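Local coordinates for phosphoribosylaminoimidazole carboxylase (Bombyx mori, PDB 4JA0) that catalyses two steps of de novo purine biosynthesis, joining an AIR carboxylase and a SAICAR synthetase in one polypeptide, at the interface of chains A and B and the interface of chains A and C. Numbering follows the deposited sequence. Chains: chain A/B/C, Phosphoribosylaminoimidazole carboxylase.

Contact 1: the interface of chains A and B. Residues chain A 315, 319; chain B 105, 123, 125, 180.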
loop_
_atom_site.group_PDB
_atom_site.type_symbol
_atom_site.label_atom_id
_atom_site.label_comp_id
_atom_site.label_asym_id
_atom_site.label_seq_id
_atom_site.Cartn_x
_atom_site.Cartn_y
_atom_site.Cartn_z
ATOM N N GLN A 315 9.899 -36.308 4.180
ATOM C CA GLN A 315 10.750 -37.354 3.639
ATOM C C GLN A 315 9.997 -38.684 3.643
ATOM O O GLN A 315 10.161 -39.508 2.740
ATOM C CB GLN A 315 12.068 -37.444 4.424
ATOM C CG GLN A 315 13.093 -36.389 4.002
ATOM C CD GLN A 315 14.214 -36.138 5.016
ATOM O OE1 GLN A 315 14.121 -36.496 6.193
ATOM N NE2 GLN A 315 15.290 -35.521 4.542
ATOM N N ASP A 319 8.994 -41.375 0.179
ATOM C CA ASP A 319 9.141 -42.816 -0.018
ATOM C C ASP A 319 7.930 -43.348 -0.772
ATOM O O ASP A 319 7.068 -44.027 -0.190
ATOM C CB ASP A 319 9.251 -43.512 1.335
ATOM C CG ASP A 319 9.472 -45.023 1.232
ATOM O OD1 ASP A 319 9.939 -45.525 0.176
ATOM O OD2 ASP A 319 9.170 -45.708 2.240
ATOM N N ARG B 105 17.244 -48.562 1.785
ATOM C CA ARG B 105 15.846 -48.172 1.875
ATOM C C ARG B 105 15.143 -49.103 2.861
ATOM O O ARG B 105 14.248 -48.693 3.607
ATOM C CB ARG B 105 15.199 -48.252 0.487
ATOM C CG ARG B 105 13.681 -48.121 0.470
ATOM C CD ARG B 105 13.283 -46.779 1.018
ATOM N NE ARG B 105 13.471 -45.688 0.069
ATOM C CZ ARG B 105 13.348 -44.401 0.389
ATOM N NH1 ARG B 105 13.068 -44.053 1.641
ATOM N NH2 ARG B 105 13.523 -43.462 -0.531
ATOM N N ARG B 123 11.553 -50.025 6.922
ATOM C CA ARG B 123 11.790 -49.001 5.900
ATOM C C ARG B 123 12.447 -47.736 6.432
ATOM O O ARG B 123 11.985 -47.133 7.406
ATOM C CB ARG B 123 10.490 -48.634 5.174
ATOM C CG ARG B 123 9.889 -49.767 4.388
ATOM C CD ARG B 123 8.806 -49.303 3.441
ATOM N NE ARG B 123 9.344 -48.668 2.236
ATOM C CZ ARG B 123 9.781 -49.328 1.165
ATOM N NH1 ARG B 123 9.801 -50.662 1.148
ATOM N NH2 ARG B 123 10.242 -48.652 0.126
ATOM N N THR B 125 13.244 -43.982 6.058
ATOM C CA THR B 125 12.801 -42.751 5.432
ATOM C C THR B 125 13.267 -41.546 6.262
ATOM O O THR B 125 12.744 -41.293 7.352
ATOM C CB THR B 125 11.250 -42.741 5.220
ATOM O OG1 THR B 125 10.728 -44.079 5.162
ATOM C CG2 THR B 125 10.944 -42.096 3.927
ATOM N N GLU B 180 16.782 -45.703 -7.631
ATOM C CA GLU B 180 15.559 -46.303 -7.098
ATOM C C GLU B 180 14.399 -45.937 -8.003
ATOM O O GLU B 180 13.609 -46.796 -8.419
ATOM C CB GLU B 180 15.319 -45.798 -5.673
ATOM C CG GLU B 180 14.092 -46.338 -4.932
ATOM C CD GLU B 180 13.931 -45.726 -3.515
ATOM O OE1 GLU B 180 13.271 -46.358 -2.665
ATOM O OE2 GLU B 180 14.448 -44.611 -3.245
HETATM O O HOH W 1 12.572 -40.900 1.654
#
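A:Asp319 reaches out of chain A to B:Arg123, and the two side chains meet as a flat, two-pronged salt bridge. B:Arg123 presents its flank, NE and one terminal nitrogen, to the carboxylate. NE donates to OD2 of A:Asp319 at 3.0 Å, and NH2 of B:Arg123 donates to OD1 at 3.1 Å. Both bonds are almost straight, about 170° at the hydrogen, and both use the syn lone pairs, with the carboxylate and guanidinium planes only 7° apart. Two bonds in one plane fix the rotation of the carboxylate. On the aspartate side, CG lies opposite the backbone N and beside the carbonyl carbon (chi1 -177°), which points the carboxylate toward B:Arg123.

The second charged contact is a stack. B:Arg105 lays its guanidinium face against the same carboxylate, near parallel to it, with OD1 of A:Asp319 3.5 Å from NE in a salt bridge made over the plane. The edge of B:Arg105 is taken up by B:Glu180 of its own chain: NE gives a hydrogen bond to OE1 of B:Glu180 at 2.8 Å, and NH2 binds OE2. This second-shell acid holds the guanidinium in place beneath A:Asp319. The two acids come within 4.5 Å (OD1 of A:Asp319 to OE1 of B:Glu180), a proximity that B:Arg105, whose NE reaches both acids, probably offsets.

Water 1 adds a polar link, lying 3.0 Å from the backbone O of A:Gln315 and 3.2 Å from NH1 of B:Arg105. Apolar contact is slight: the methyl CG2 of B:Thr125 packs against CB of A:Asp319 at 3.4 Å.

In the fold, A:Gln315 lies near the end of helix 307-317 and A:Asp319 in the loop before strand 323-329, within the AIR carboxylase region. The chain B residues belong to its SAICAR synthetase region, with B:Arg123 in strand 123-124 and B:Glu180 in helix 162-183, so the patch joins unlike catalytic regions of two subunits.

Contact 2: the interface of chains A and C. Residues chain A 360-361; chain C 360, 363.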
loop_
_atom_site.group_PDB
_atom_site.type_symbol
_atom_site.label_atom_id
_atom_site.label_comp_id
_atom_site.label_asym_id
_atom_site.label_seq_id
_atom_site.Cartn_x
_atom_site.Cartn_y
_atom_site.Cartn_z
ATOM N N GLN A 360 -0.635 -8.098 3.205
ATOM C CA GLN A 360 0.770 -7.849 3.525
ATOM C C GLN A 360 1.559 -9.134 3.464
ATOM O O GLN A 360 2.656 -9.182 2.897
ATOM C CB GLN A 360 0.931 -7.247 4.920
ATOM C CG GLN A 360 0.657 -5.772 4.992
ATOM C CD GLN A 360 -0.820 -5.433 4.841
ATOM O OE1 GLN A 360 -1.671 -6.024 5.505
ATOM N NE2 GLN A 360 -1.130 -4.473 3.960
ATOM N N ASP A 361 0.967 -10.175 4.037
ATOM C CA ASP A 361 1.631 -11.451 4.276
ATOM C C ASP A 361 1.870 -12.301 3.057
ATOM O O ASP A 361 2.703 -13.198 3.089
ATOM C CB ASP A 361 0.836 -12.261 5.294
ATOM C CG ASP A 361 0.965 -11.701 6.689
ATOM O OD1 ASP A 361 1.980 -11.001 6.961
ATOM O OD2 ASP A 361 0.033 -11.945 7.492
ATOM N N GLN C 360 7.393 -4.289 0.948
ATOM C CA GLN C 360 6.581 -5.486 0.880
ATOM C C GLN C 360 7.225 -6.609 1.699
ATOM O O GLN C 360 6.546 -7.270 2.493
ATOM C CB GLN C 360 6.406 -5.939 -0.567
ATOM C CG GLN C 360 5.408 -5.146 -1.336
ATOM C CD GLN C 360 5.901 -3.755 -1.661
ATOM O OE1 GLN C 360 7.019 -3.570 -2.144
ATOM N NE2 GLN C 360 5.054 -2.765 -1.416
ATOM N N TRP C 363 7.300 -7.684 6.045
ATOM C CA TRP C 363 6.375 -8.403 6.893
ATOM C C TRP C 363 6.774 -9.869 7.029
ATOM O O TRP C 363 6.224 -10.578 7.857
ATOM C CB TRP C 363 4.966 -8.266 6.359
ATOM C CG TRP C 363 4.529 -6.869 6.405
ATOM C CD1 TRP C 363 4.613 -5.959 5.404
ATOM C CD2 TRP C 363 3.938 -6.195 7.520
ATOM N NE1 TRP C 363 4.106 -4.747 5.824
ATOM C CE2 TRP C 363 3.680 -4.869 7.116
ATOM C CE3 TRP C 363 3.595 -6.585 8.818
ATOM C CZ2 TRP C 363 3.107 -3.929 7.965
ATOM C CZ3 TRP C 363 3.025 -5.648 9.665
ATOM C CH2 TRP C 363 2.788 -4.336 9.237
HETATM O O HOH W 2 3.568 -6.714 2.508
#
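The aliphatic part of A:Gln360 lies over one face of the indole of C:Trp363. Its CG sits 3.8 Å from the centroid of the five-membered ring, a CH-pi contact displaced toward the NE1 and CE2 rim, while CB covers the CG and CD1 part of the ring at 3.9 Å from CG of C:Trp363. The two side chains run side by side in the same direction. A bend at chi2 (71°) turns the amide of A:Gln360 away from the ring, its plane stands 61° to the indole, and the methylenes, not the amide, make the CH-pi contact. With an alanine here in place of C:Trp363 the whole indole goes, which would probably leave CB and CG of A:Gln360 without a ring face to pack on and open a gap between the helix of chain A and the turn of chain C.

Farther out, OD1 of A:Asp361 comes to 4.1 Å from CB of C:Trp363, a loose contact at the base of the ring. At the polar rim, water 2 joins the two copies of one backbone carbonyl, 2.7 Å from O of A:Gln360 and 3.0 Å from O of C:Gln360.

The patch is built from the short helix 358-361 of each chain and the 3-10 turn 362-364 that follows it in chain C. All of it lies in the AIR carboxylase region: helix 358-361 of chain A packs on the turn 362-364 of chain C, and the two-fold repeats this with the chains exchanged.

Contact 1 and contact 2 lie about 37 Å apart, measured between the centres of their C-alpha atoms, and have no residue in common. Chain A brings its AIR carboxylase region to both, through helix 307-317 and the loop after it in contact 1 and through helix 358-361 in contact 2. The partners differ: contact 1 meets the SAICAR synthetase region of chain B, contact 2 the equivalent carboxylase segment of chain C. Each belongs to a two-fold interface and so has a twin with the chains exchanged. Together they would help tie carboxylase regions to each other and to synthetase regions in the eight-chain assembly.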